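Local coordinates for protein sugar ABC transporter (Agrobacterium radiobacter, PDB 4RXT) that probably captures carbohydrates for an ABC-type importer, and holds an arabinopyranose in the cleft between its two lobes, at residues Q43-V48 and I138-G143; S53-A58 and I66-T71; A169-D174 and T185-A190; T179-M184 and I212-L217; T107-G112 and V245-Y250. One frame throughout, in Å; residues are numbered along the deposited sequence. Where two conformers were deposited one is given.

Contact 1 (Q43-V48 and I138-G143); sequences QAETDV and ITNTPG. With ARA (alpha-L-arabinopyranose), chain B.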
# COMPACT_ATOMS: atom_id res chain seq x y z
N GLN A 43 -3.32 7.91 -13.50
CA GLN A 43 -3.85 8.85 -12.45
C GLN A 43 -4.96 8.14 -11.65
O GLN A 43 -5.78 8.76 -10.98
CB GLN A 43 -4.37 10.12 -13.10
CG GLN A 43 -3.28 11.11 -13.50
CD GLN A 43 -2.37 10.56 -14.58
OE1 GLN A 43 -1.15 10.40 -14.38
NE2 GLN A 43 -2.96 10.26 -15.74
N ALA A 44 -4.96 6.81 -11.72
CA ALA A 44 -5.86 6.01 -10.91
C ALA A 44 -5.28 4.62 -10.81
O ALA A 44 -4.85 4.07 -11.81
CB ALA A 44 -7.25 5.94 -11.50
N GLU A 45 -5.34 4.02 -9.62
CA GLU A 45 -4.91 2.61 -9.43
C GLU A 45 -5.79 1.63 -10.25
O GLU A 45 -5.37 0.51 -10.63
CB GLU A 45 -4.94 2.19 -7.95
CG GLU A 45 -4.00 2.97 -7.07
CD GLU A 45 -3.57 2.27 -5.79
OE1 GLU A 45 -4.11 1.20 -5.44
OE2 GLU A 45 -2.69 2.86 -5.14
N THR A 46 -7.01 2.04 -10.52
CA THR A 46 -7.97 1.22 -11.24
C THR A 46 -7.77 1.27 -12.74
O THR A 46 -8.40 0.50 -13.48
CB THR A 46 -9.41 1.70 -10.93
OG1 THR A 46 -9.51 3.11 -11.20
CG2 THR A 46 -9.75 1.44 -9.49
N ASP A 47 -6.90 2.17 -13.21
CA ASP A 47 -6.60 2.28 -14.64
C ASP A 47 -5.48 1.29 -14.96
O ASP A 47 -4.32 1.62 -15.14
CB ASP A 47 -6.26 3.72 -15.04
CG ASP A 47 -6.22 3.92 -16.53
OD1 ASP A 47 -6.48 2.96 -17.30
OD2 ASP A 47 -5.91 5.06 -16.94
N VAL A 48 -5.90 0.03 -15.11
CA VAL A 48 -4.92 -1.01 -15.34
C VAL A 48 -4.39 -0.93 -16.77
O VAL A 48 -3.20 -1.07 -17.01
CB VAL A 48 -5.57 -2.36 -15.07
CG1 VAL A 48 -4.59 -3.50 -15.32
CG2 VAL A 48 -6.07 -2.44 -13.65
N ILE A 138 -12.52 -3.16 4.41
CA ILE A 138 -12.78 -2.38 3.22
C ILE A 138 -11.47 -2.22 2.45
O ILE A 138 -10.46 -1.72 3.00
CB ILE A 138 -13.40 -0.99 3.55
CG1 ILE A 138 -14.62 -1.13 4.46
CG2 ILE A 138 -13.73 -0.24 2.24
CD1 ILE A 138 -15.10 0.18 5.04
N THR A 139 -11.52 -2.63 1.19
CA THR A 139 -10.40 -2.74 0.26
C THR A 139 -10.62 -1.78 -0.93
O THR A 139 -11.71 -1.70 -1.49
CB THR A 139 -10.21 -4.21 -0.22
OG1 THR A 139 -9.99 -5.02 0.94
CG2 THR A 139 -9.04 -4.33 -1.16
N ASN A 140 -9.57 -1.05 -1.27
CA ASN A 140 -9.62 0.06 -2.25
C ASN A 140 -10.23 -0.35 -3.59
O ASN A 140 -11.02 0.31 -4.14
CB ASN A 140 -8.17 0.58 -2.45
CG ASN A 140 -8.07 1.87 -3.22
OD1 ASN A 140 -7.14 2.07 -3.97
ND2 ASN A 140 -8.97 2.71 -3.02
N THR A 141 -9.78 -1.50 -4.09
CA THR A 141 -10.16 -1.99 -5.42
C THR A 141 -9.78 -3.49 -5.47
O THR A 141 -8.86 -3.92 -4.77
CB THR A 141 -9.45 -1.20 -6.54
OG1 THR A 141 -9.94 -1.58 -7.84
CG2 THR A 141 -7.91 -1.33 -6.45
N PRO A 142 -10.50 -4.29 -6.29
CA PRO A 142 -10.14 -5.73 -6.35
C PRO A 142 -8.91 -6.05 -7.20
O PRO A 142 -8.55 -5.31 -8.10
CB PRO A 142 -11.38 -6.35 -6.98
CG PRO A 142 -11.89 -5.31 -7.87
CD PRO A 142 -11.69 -4.01 -7.11
N GLY A 143 -8.30 -7.20 -6.93
CA GLY A 143 -7.29 -7.71 -7.85
C GLY A 143 -5.86 -7.21 -7.67
O GLY A 143 -4.98 -7.58 -8.42
C1 ARA B . -0.54 1.54 -0.49
C2 ARA B . -0.34 0.15 -1.13
C3 ARA B . -0.46 0.27 -2.63
C4 ARA B . -1.76 0.98 -3.05
C5 ARA B . -2.39 1.67 -1.90
O1 ARA B . -0.94 0.99 0.76
O2 ARA B . 0.97 -0.37 -0.81
O3 ARA B . -0.30 -1.04 -3.20
O4 ARA B . -2.81 0.07 -3.39
O5 ARA B . -1.49 2.42 -1.07
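The carboxylate of Glu45 has the amide oxygen of Asn140 over one of its faces, above OE1, while the bound arabinopyranose comes in from the side of its two oxygens. This is the closed cleft of a periplasmic binding protein: 43-48 is a loop of the lobe built on strand 39-41, whereas the segment 138-143 runs off strand 133-139 of the other lobe. Glu45 OE1 accepts a hydrogen bond of 2.7 Å from O4 of the sugar, and Glu45 OE2 is taken by the indole N-H of Trp19, so both oxygens are engaged and the carboxylate's rotation is fixed. Glu45 OE1 and Asn140 OD1, 3.5 Å apart, are both acceptors and form no bond; Lys12, which itself binds the sugar, lies beside the Glu45 carboxylate. Beyond the first torsion (chi1 -62°) the Glu45 chain runs extended, which carries the acid out to the sugar. Outside the pocket the two lobes meet again at the more open rim, where the side chains of Thr46 and Thr141 cross obliquely. There the Thr46 methyl lies anti to its own carbonyl carbon, and CG2 touches Thr141 OG1 at 3.4 Å.

Contact 2 (S53-A58 and I66-T71); sequences SILENA and IVISPT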
# COMPACT_ATOMS: atom_id res chain seq x y z
N SER A 53 -0.27 0.28 -20.93
CA SER A 53 0.13 1.16 -22.03
C SER A 53 1.42 1.90 -21.73
O SER A 53 2.33 1.97 -22.56
CB SER A 53 -0.98 2.17 -22.34
OG SER A 53 -2.12 1.52 -22.89
N ILE A 54 1.50 2.44 -20.53
CA ILE A 54 2.71 3.15 -20.08
C ILE A 54 3.93 2.22 -20.06
O ILE A 54 5.01 2.60 -20.54
CB ILE A 54 2.47 3.83 -18.70
CG1 ILE A 54 1.48 4.97 -18.87
CG2 ILE A 54 3.78 4.30 -18.04
CD1 ILE A 54 0.87 5.42 -17.56
N LEU A 55 3.76 1.01 -19.51
CA LEU A 55 4.83 0.02 -19.54
C LEU A 55 5.28 -0.28 -20.97
O LEU A 55 6.48 -0.25 -21.26
CB LEU A 55 4.40 -1.23 -18.84
CG LEU A 55 5.41 -2.37 -18.88
CD1 LEU A 55 6.70 -1.96 -18.18
CD2 LEU A 55 4.83 -3.56 -18.17
N GLU A 56 4.33 -0.56 -21.86
CA GLU A 56 4.65 -0.86 -23.27
C GLU A 56 5.46 0.26 -23.91
O GLU A 56 6.43 0.01 -24.64
CB GLU A 56 3.39 -1.17 -24.08
CG GLU A 56 2.85 -2.55 -23.73
CD GLU A 56 1.39 -2.80 -24.16
OE1 GLU A 56 0.71 -1.83 -24.59
OE2 GLU A 56 0.91 -3.98 -24.04
N ASN A 57 5.06 1.51 -23.63
CA ASN A 57 5.69 2.68 -24.24
C ASN A 57 7.10 2.87 -23.66
O ASN A 57 8.05 3.20 -24.37
CB ASN A 57 4.85 3.94 -23.95
CG ASN A 57 4.03 4.39 -25.12
OD1 ASN A 57 4.57 4.76 -26.16
ND2 ASN A 57 2.71 4.42 -24.93
N ALA A 58 7.23 2.67 -22.35
CA ALA A 58 8.54 2.80 -21.71
C ALA A 58 9.52 1.72 -22.25
O ALA A 58 10.68 2.00 -22.56
CB ALA A 58 8.42 2.73 -20.19
N ILE A 66 13.60 -0.89 -15.78
CA ILE A 66 12.34 -0.29 -15.36
C ILE A 66 12.00 -0.76 -13.96
O ILE A 66 12.15 -1.96 -13.64
CB ILE A 66 11.17 -0.66 -16.33
CG1 ILE A 66 11.36 0.02 -17.70
CG2 ILE A 66 9.80 -0.29 -15.73
CD1 ILE A 66 10.55 -0.62 -18.82
N VAL A 67 11.54 0.19 -13.14
CA VAL A 67 10.96 -0.11 -11.83
C VAL A 67 9.46 0.07 -11.95
O VAL A 67 8.99 1.08 -12.46
CB VAL A 67 11.50 0.80 -10.71
CG1 VAL A 67 10.81 0.50 -9.36
CG2 VAL A 67 13.01 0.65 -10.59
N ILE A 68 8.70 -0.91 -11.50
CA ILE A 68 7.24 -0.83 -11.56
C ILE A 68 6.57 -1.36 -10.30
O ILE A 68 7.02 -2.35 -9.72
CB ILE A 68 6.69 -1.56 -12.82
CG1 ILE A 68 5.18 -1.42 -12.97
CG2 ILE A 68 7.10 -3.04 -12.87
CD1 ILE A 68 4.65 -1.74 -14.35
N SER A 69 5.47 -0.68 -9.93
CA SER A 69 4.51 -1.19 -8.93
C SER A 69 3.29 -1.70 -9.68
O SER A 69 2.41 -0.94 -9.96
CB SER A 69 4.11 -0.09 -7.92
OG SER A 69 3.47 0.95 -8.60
N PRO A 70 3.24 -3.01 -9.96
CA PRO A 70 2.13 -3.52 -10.75
C PRO A 70 0.78 -3.26 -10.09
O PRO A 70 0.55 -3.65 -8.96
CB PRO A 70 2.40 -5.02 -10.86
CG PRO A 70 3.85 -5.19 -10.57
CD PRO A 70 4.23 -4.05 -9.65
N THR A 71 -0.14 -2.66 -10.85
CA THR A 71 -1.38 -2.23 -10.26
C THR A 71 -2.40 -3.34 -10.00
O THR A 71 -3.17 -3.26 -9.06
CB THR A 71 -1.96 -1.03 -11.03
OG1 THR A 71 -2.88 -0.34 -10.16
CG2 THR A 71 -2.63 -1.49 -12.31
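Leu55 reaches from helix 48-60 to two isoleucines of strand 66-68. Its CB leaves the helix at a slant to the strand and stays about 4.5 Å from Ile68 CD1. With CG anti to the backbone N (chi1 176°) the chain then turns in toward the strand, and at CG it forks. On one branch Leu55 CD1 meets Ile66 CD1 at 4.1 Å, and Leu55 CD1 also lies 4.3 Å from Ile66 CG2; on the other, Leu55 CD2 comes to 4.2 Å from Ile68 CD1. The leucine fork thus serves two strand residues whose CB atoms both point at the helix, while Val67 between them turns to the other face of the sheet. The axes of 53-58 and 66-68 run antiparallel (171°), 10.7 Å apart at their closest, as expected for the return half of a beta-alpha-beta crossover: strand 39-41, helix 48-60 and strand 66-68 follow one another in the chain, with the parallel strand 9-11 lying between the two in the sheet. Ile10 of that middle strand touches both Leu55 and Ile66. One turn beyond Leu55, Ala58 approaches the same tip from another direction, its CB 4.2 Å from Ile66 CD1.

Contact 3 (A169-D174 and T185-A190); sequences ADKYAD and TDLITA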
# COMPACT_ATOMS: atom_id res chain seq x y z
N ALA A 169 -18.72 -7.89 7.06
CA ALA A 169 -18.68 -7.30 5.71
C ALA A 169 -17.25 -7.29 5.20
O ALA A 169 -16.29 -7.11 5.98
CB ALA A 169 -19.28 -5.91 5.66
N ASP A 170 -17.13 -7.50 3.89
CA ASP A 170 -15.84 -7.57 3.21
C ASP A 170 -16.08 -6.85 1.90
O ASP A 170 -16.63 -7.42 0.99
CB ASP A 170 -15.50 -9.04 3.07
CG ASP A 170 -14.20 -9.34 2.37
OD1 ASP A 170 -13.53 -8.48 1.78
OD2 ASP A 170 -13.86 -10.54 2.39
N LYS A 171 -15.78 -5.55 1.87
CA LYS A 171 -16.25 -4.67 0.80
C LYS A 171 -15.09 -4.12 -0.01
O LYS A 171 -13.96 -3.97 0.52
CB LYS A 171 -17.05 -3.48 1.37
CG LYS A 171 -18.38 -3.88 1.93
CD LYS A 171 -19.32 -4.06 0.76
CE LYS A 171 -20.78 -4.11 1.14
NZ LYS A 171 -21.43 -5.02 0.16
N TYR A 172 -15.37 -3.83 -1.27
CA TYR A 172 -14.41 -3.20 -2.17
C TYR A 172 -14.97 -1.92 -2.68
O TYR A 172 -16.15 -1.84 -3.02
CB TYR A 172 -14.12 -4.10 -3.38
CG TYR A 172 -13.32 -5.36 -3.04
CD1 TYR A 172 -13.94 -6.54 -2.62
CD2 TYR A 172 -11.94 -5.36 -3.14
CE1 TYR A 172 -13.21 -7.67 -2.31
CE2 TYR A 172 -11.21 -6.47 -2.85
CZ TYR A 172 -11.84 -7.64 -2.46
OH TYR A 172 -11.06 -8.76 -2.18
N ALA A 173 -14.09 -0.95 -2.79
CA ALA A 173 -14.43 0.35 -3.34
C ALA A 173 -13.98 0.36 -4.83
O ALA A 173 -13.75 -0.71 -5.45
CB ALA A 173 -13.81 1.49 -2.48
N ASP A 174 -13.96 1.57 -5.40
CA ASP A 174 -13.60 1.84 -6.80
C ASP A 174 -12.37 2.76 -6.87
O ASP A 174 -12.22 3.58 -7.79
CB ASP A 174 -14.77 2.52 -7.51
CG ASP A 174 -15.15 3.83 -6.91
OD1 ASP A 174 -14.58 4.23 -5.86
OD2 ASP A 174 -16.04 4.46 -7.52
N THR A 185 -20.27 4.62 5.93
CA THR A 185 -21.51 5.20 6.44
C THR A 185 -22.69 4.21 6.21
O THR A 185 -23.54 4.02 7.09
CB THR A 185 -21.77 6.58 5.78
OG1 THR A 185 -20.65 7.46 6.03
CG2 THR A 185 -22.96 7.22 6.42
N ASP A 186 -22.69 3.58 5.03
CA ASP A 186 -23.74 2.62 4.66
C ASP A 186 -23.70 1.41 5.58
O ASP A 186 -24.73 0.98 6.11
CB ASP A 186 -23.61 2.10 3.21
CG ASP A 186 -23.91 3.17 2.13
OD1 ASP A 186 -24.32 4.31 2.47
OD2 ASP A 186 -23.75 2.85 0.92
N LEU A 187 -22.50 0.91 5.80
CA LEU A 187 -22.27 -0.30 6.59
C LEU A 187 -22.74 -0.13 8.01
O LEU A 187 -23.44 -0.95 8.57
CB LEU A 187 -20.79 -0.74 6.58
CG LEU A 187 -20.24 -1.44 5.32
CD1 LEU A 187 -18.74 -1.72 5.45
CD2 LEU A 187 -21.02 -2.70 4.98
N ILE A 188 -22.40 0.99 8.61
CA ILE A 188 -22.70 1.17 10.00
C ILE A 188 -24.17 1.51 10.24
O ILE A 188 -24.75 1.08 11.23
CB ILE A 188 -21.74 2.19 10.66
CG1 ILE A 188 -21.94 2.19 12.16
CG2 ILE A 188 -21.93 3.60 10.13
CD1 ILE A 188 -21.07 3.21 12.81
N THR A 189 -24.75 2.28 9.35
CA THR A 189 -26.13 2.69 9.59
C THR A 189 -26.98 1.41 9.54
O THR A 189 -27.93 1.23 10.33
CB THR A 189 -26.60 3.79 8.60
OG1 THR A 189 -26.56 3.31 7.26
CG2 THR A 189 -25.73 5.00 8.74
N ALA A 190 -26.60 0.49 8.66
CA ALA A 190 -27.28 -0.79 8.47
C ALA A 190 -26.99 -1.84 9.56
O ALA A 190 -27.92 -2.56 9.98
CB ALA A 190 -26.90 -1.40 7.13
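Ala169 and Leu187 stand where the backbones come nearest, 7.9 Å between their CA atoms. The first segment is the end of strand 165-172, extended as far as Tyr172 and then loop; the second is the last part of helix 177-190. In the strand the CB atoms of Ala169 and Lys171 point at the helix, whereas that of Asp170 points away, to the face covered by helix 145-161, where its carboxylate forms a salt bridge with Arg151.

Across the gap Leu187 does all the touching for 185-190; Ile183, one turn earlier in the helix, also packs on Lys171. Leu187 CD2 rests against Ala169 CB at 3.7 Å, a snug methyl-to-methyl contact. Lys171 supplies the rest with its aliphatic part: CG lies 4.1 Å from Leu187 CD1, and CE is equally far, 4.1 Å, from Leu187 CD2. A sharp bend at chi2 (-79°) folds the lysine chain beside the leucine fork, so that CG faces one methyl and CE the other at this outer border of the sheet. No hydrogen bond joins the segments. Further in, Val136 of the neighbouring strand 133-139 touches both Ala169 and Leu187, and continues the apolar layer toward the middle of the lobe.

Past the strand, Asp174 hydrogen-bonds to Thr179 and Gln176, joining the end of the strand to the start of the helix. Strand 165-172 is an outermost strand of its sheet, and with helix 177-190 and strand 194-199 it makes up a beta-alpha-beta crossover of the Rossmann-like second lobe, stepping over strand 133-139.

Contact 4 (T179-M184 and I212-L217); sequences TGLNIM and IAENKL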
# COMPACT_ATOMS: atom_id res chain seq x y z
N THR A 179 -15.75 6.97 -1.95
CA THR A 179 -16.48 5.71 -1.96
C THR A 179 -16.28 4.92 -0.66
O THR A 179 -17.23 4.36 -0.12
CB THR A 179 -16.09 4.89 -3.19
OG1 THR A 179 -16.25 5.70 -4.36
CG2 THR A 179 -16.99 3.67 -3.28
N GLY A 180 -15.04 4.91 -0.15
CA GLY A 180 -14.74 4.41 1.21
C GLY A 180 -15.62 5.03 2.29
O GLY A 180 -16.19 4.36 3.17
N LEU A 181 -15.69 6.36 2.23
CA LEU A 181 -16.54 7.10 3.12
C LEU A 181 -18.01 6.63 3.08
O LEU A 181 -18.64 6.35 4.11
CB LEU A 181 -16.35 8.59 2.82
CG LEU A 181 -16.87 9.58 3.87
CD1 LEU A 181 -16.31 10.97 3.61
CD2 LEU A 181 -18.37 9.70 3.88
N ASN A 182 -18.56 6.57 1.87
CA ASN A 182 -19.93 6.15 1.66
C ASN A 182 -20.17 4.69 2.08
O ASN A 182 -21.15 4.42 2.72
CB ASN A 182 -20.34 6.36 0.21
CG ASN A 182 -20.50 7.83 -0.19
OD1 ASN A 182 -20.66 8.72 0.62
ND2 ASN A 182 -20.46 8.05 -1.50
N ILE A 183 -19.23 3.80 1.76
CA ILE A 183 -19.35 2.40 2.17
C ILE A 183 -19.40 2.34 3.70
O ILE A 183 -20.23 1.67 4.27
CB ILE A 183 -18.18 1.59 1.67
CG1 ILE A 183 -18.31 1.36 0.16
CG2 ILE A 183 -18.19 0.21 2.31
CD1 ILE A 183 -17.04 0.87 -0.49
N MET A 184 -18.50 3.09 4.37
CA MET A 184 -18.44 3.03 5.83
C MET A 184 -19.75 3.50 6.45
O MET A 184 -20.31 2.84 7.36
CB MET A 184 -17.24 3.83 6.38
CG MET A 184 -17.08 3.75 7.89
SD MET A 184 -16.50 2.17 8.56
CE MET A 184 -17.69 0.91 8.23
N ILE A 212 -15.76 8.26 10.17
CA ILE A 212 -15.76 8.18 11.62
C ILE A 212 -15.61 9.56 12.28
O ILE A 212 -16.36 9.87 13.23
CB ILE A 212 -14.67 7.21 12.09
CG1 ILE A 212 -14.96 5.77 11.59
CG2 ILE A 212 -14.55 7.18 13.62
CD1 ILE A 212 -16.39 5.26 11.75
N ALA A 213 -14.69 10.39 11.78
CA ALA A 213 -14.48 11.77 12.31
C ALA A 213 -15.77 12.61 12.18
O ALA A 213 -16.22 13.26 13.16
CB ALA A 213 -13.35 12.47 11.56
N GLU A 214 -16.35 12.61 10.98
CA GLU A 214 -17.48 13.50 10.69
C GLU A 214 -18.72 13.15 11.48
O GLU A 214 -19.52 13.99 11.81
CB GLU A 214 -17.81 13.50 9.19
CG GLU A 214 -16.77 14.20 8.30
CD GLU A 214 -17.07 14.06 6.82
OE1 GLU A 214 -17.95 13.23 6.44
OE2 GLU A 214 -16.40 14.79 6.04
N ASN A 215 -18.85 11.87 11.82
CA ASN A 215 -20.01 11.41 12.54
C ASN A 215 -19.76 11.21 14.02
O ASN A 215 -20.64 10.78 14.76
CB ASN A 215 -20.49 10.10 11.90
CG ASN A 215 -21.12 10.36 10.56
OD1 ASN A 215 -22.18 10.98 10.49
ND2 ASN A 215 -20.47 9.92 9.51
N LYS A 216 -18.56 11.60 14.45
CA LYS A 216 -18.22 11.56 15.89
C LYS A 216 -18.31 10.18 16.48
O LYS A 216 -18.86 9.97 17.55
CB LYS A 216 -19.11 12.52 16.70
CG LYS A 216 -19.36 13.88 16.03
CD LYS A 216 -18.09 14.62 15.74
CE LYS A 216 -18.38 15.96 15.07
NZ LYS A 216 -17.16 16.83 15.00
N LEU A 217 -17.79 9.22 15.72
CA LEU A 217 -17.94 7.82 16.10
C LEU A 217 -16.68 7.20 16.70
O LEU A 217 -16.65 5.98 16.93
CB LEU A 217 -18.39 7.00 14.87
CG LEU A 217 -19.83 7.28 14.43
CD1 LEU A 217 -20.14 6.55 13.13
CD2 LEU A 217 -20.83 6.94 15.53
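Met184 and Ile212 make the apolar part of the contact between two neighbouring helices, 177-190 and 202-214. Their CA atoms are 8.2 Å apart, the shortest such spacing between the two segments, and Met184 CG meets Ile212 CD1 at 4.2 Å. Met184 points its CB at the other helix, while Ile212 sets out to one side and comes nearer through its terminal methyl. Both are buried: Met184 also packs on Ala211, the residue just before Ile212, on Val208 one turn earlier, and on Val136 of strand 133-139.

A second meeting, nearer the surface, sets a hydrocarbon against a charged group. Leu181 CD1 lies 4.0 Å from Glu214 OE1, and the two side chains cross at about a right angle. Leu181 has CG anti to the backbone N (chi1 -165°), which brings its far end over to the glutamate. No polar bond arises here; the carboxylate is steadied instead by Gln210 of its own helix, through OE2.

Backbone bonds finish helix 202-214 just beyond the contact. Leu217 N bonds to Ile212 O at 2.9 Å and Lys216 N to Ala213 O at 3.1 Å, with Lys216 at a positive phi of 61°: a Schellman motif. The same turn leads the chain on toward strand 222-226. Two adjacent helices packed side by side on one face of a largely parallel sheet, each following a strand of it, belong to one of the two helical layers of the alpha/beta/alpha sandwich that forms this lobe of a periplasmic binding protein.

Contact 5 (T107-G112 and V245-Y250); sequences TDNTQG and VVQDPY. With ARA (alpha-L-arabinopyranose), chain B.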
# COMPACT_ATOMS: atom_id res chain seq x y z
N THR A 107 6.72 -4.41 1.25
CA THR A 107 6.21 -4.88 2.52
C THR A 107 5.84 -6.38 2.39
O THR A 107 5.42 -6.84 1.32
CB THR A 107 4.95 -4.06 2.89
OG1 THR A 107 5.30 -2.67 2.84
CG2 THR A 107 4.36 -4.44 4.27
N ASP A 108 5.96 -7.12 3.49
CA ASP A 108 5.34 -8.44 3.62
C ASP A 108 3.86 -8.15 3.91
O ASP A 108 3.44 -7.89 5.02
CB ASP A 108 6.01 -9.22 4.75
CG ASP A 108 5.39 -10.61 4.98
OD1 ASP A 108 4.21 -10.91 4.53
OD2 ASP A 108 6.08 -11.39 5.69
N ASN A 109 3.08 -8.16 2.84
CA ASN A 109 1.69 -7.71 2.93
C ASN A 109 0.76 -8.64 3.69
O ASN A 109 -0.17 -8.20 4.33
CB ASN A 109 1.13 -7.35 1.57
CG ASN A 109 1.71 -6.03 1.09
OD1 ASN A 109 1.49 -4.99 1.72
ND2 ASN A 109 2.49 -6.08 0.00
N THR A 110 1.06 -9.93 3.69
CA THR A 110 0.27 -10.85 4.47
C THR A 110 0.49 -10.57 5.97
O THR A 110 -0.48 -10.48 6.77
CB THR A 110 0.60 -12.29 4.12
OG1 THR A 110 0.43 -12.47 2.70
CG2 THR A 110 -0.35 -13.19 4.85
N GLN A 111 1.76 -10.40 6.35
CA GLN A 111 2.09 -10.04 7.72
C GLN A 111 1.47 -8.69 8.09
O GLN A 111 1.03 -8.47 9.22
CB GLN A 111 3.60 -10.00 7.92
CG GLN A 111 4.05 -9.79 9.36
CD GLN A 111 5.56 -9.64 9.47
OE1 GLN A 111 6.24 -10.52 10.01
NE2 GLN A 111 6.10 -8.52 8.94
N GLY A 112 1.43 -7.78 7.13
CA GLY A 112 0.83 -6.46 7.36
C GLY A 112 -0.66 -6.59 7.71
O GLY A 112 -1.17 -5.91 8.61
N VAL A 245 -0.95 0.97 9.85
CA VAL A 245 0.23 0.16 9.48
C VAL A 245 1.01 0.92 8.42
O VAL A 245 0.53 1.14 7.32
CB VAL A 245 -0.13 -1.24 8.97
CG1 VAL A 245 1.14 -2.06 8.71
CG2 VAL A 245 -1.03 -1.97 9.98
N VAL A 246 2.24 1.29 8.77
CA VAL A 246 3.06 2.17 7.94
C VAL A 246 4.18 1.36 7.28
O VAL A 246 4.79 0.49 7.91
CB VAL A 246 3.61 3.36 8.75
CG1 VAL A 246 4.57 4.27 7.96
CG2 VAL A 246 2.43 4.18 9.26
N GLN A 247 4.36 1.61 5.99
CA GLN A 247 5.34 0.95 5.15
C GLN A 247 6.52 1.88 4.93
O GLN A 247 6.61 2.93 5.55
CB GLN A 247 4.66 0.66 3.81
CG GLN A 247 3.39 -0.17 3.88
CD GLN A 247 2.87 -0.48 2.49
OE1 GLN A 247 3.32 -1.43 1.81
NE2 GLN A 247 1.95 0.35 2.01
N ASP A 248 7.44 1.51 4.03
CA ASP A 248 8.59 2.36 3.65
C ASP A 248 8.59 2.63 2.14
O ASP A 248 9.48 2.18 1.41
CB ASP A 248 9.94 1.78 4.11
CG ASP A 248 11.05 2.83 4.18
OD1 ASP A 248 10.87 3.95 3.68
OD2 ASP A 248 12.12 2.45 4.72
N PRO A 249 7.62 3.42 1.66
CA PRO A 249 7.57 3.72 0.25
C PRO A 249 8.80 4.48 -0.26
O PRO A 249 9.20 4.25 -1.39
CB PRO A 249 6.30 4.57 0.09
CG PRO A 249 6.00 5.09 1.48
CD PRO A 249 6.43 3.93 2.35
N TYR A 250 9.36 5.40 0.54
CA TYR A 250 10.56 6.13 0.11
C TYR A 250 11.68 5.17 -0.26
O TYR A 250 12.30 5.29 -1.32
CB TYR A 250 11.03 7.09 1.19
CG TYR A 250 12.13 8.03 0.73
CD1 TYR A 250 11.81 9.23 0.15
CD2 TYR A 250 13.48 7.68 0.86
CE1 TYR A 250 12.81 10.13 -0.25
CE2 TYR A 250 14.49 8.53 0.45
CZ TYR A 250 14.16 9.76 -0.11
OH TYR A 250 15.18 10.60 -0.50
C1 ARA B . -0.54 1.54 -0.49
C2 ARA B . -0.34 0.15 -1.13
C3 ARA B . -0.46 0.27 -2.63
C4 ARA B . -1.76 0.98 -3.05
C5 ARA B . -2.39 1.67 -1.90
O1 ARA B . -0.94 0.99 0.76
O2 ARA B . 0.97 -0.37 -0.81
O3 ARA B . -0.30 -1.04 -3.20
O4 ARA B . -2.81 0.07 -3.39
O5 ARA B . -1.49 2.42 -1.07
O HOH W 1 7.54 -1.43 3.54
O HOH W 2 4.11 -3.16 -0.05
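Thr107 and Gln247 form the tight part of this contact: Thr107 OG1 donates a hydrogen bond of 2.6 Å to Gln247 OE1. The hydroxyl lies in the carbonyl plane, on a lone pair, with a C=O...donor angle of 115°. Holding OE1 in this way turns the other end of the amide to the sugar, where Gln247 NE2 donates to O2 of arabinopyranose at 3.1 Å and nearly straight (170°). A second bond from NE2 goes to Asp227. Thr107 is therefore a second-shell residue that positions the sugar-binding Gln247. The two segments are crossovers between the lobes: 107-112 leads from strand 103-106 of one sheet into helix 109-128, whereas the segment 245-250 returns from strand 243-246 of the other into helix 249-264. Three such crossovers form the hinge of type I periplasmic binding proteins; Ala277 on the third touches both Thr107 and Val245. Elsewhere the fit is looser. One water donates to Thr107 OG1 at 2.7 Å and accepts from Asp248 N at 3.0 Å, bridging the segments; another accepts from Thr107 N and lies 2.7 Å from Gln247 OE1. Asn109 OD1, hydrogen-bonded to Arg150, comes no nearer than 4.0 Å to Gln247 OE1, the two amide planes 75° apart. At the far end Gly112 O and Val245 CG2 merely touch, 4.2 Å apart.

Contacts 1 and 5 join the two lobes and both hold the sugar, yet differ in depth: contact 5 is fully buried in the hinge and built on hydrogen bonds and water, whereas contact 1 is a cleft closure that opens to a more exposed rim. The other three lie within single lobes and rest mainly on apolar packing, without a hydrogen bond across any of them. Contact 2, in the first lobe, is buried helix-on-strand packing, linked to contact 1 by the bond between Glu45 O and Thr71 OG1. Contacts 3 and 4 share helix 177-190 in the second lobe; contact 3 is at the surface beside an outermost strand, contact 4 partly buried between helices. Strand 133-139 runs from contact 1 alongside the strand of contact 3.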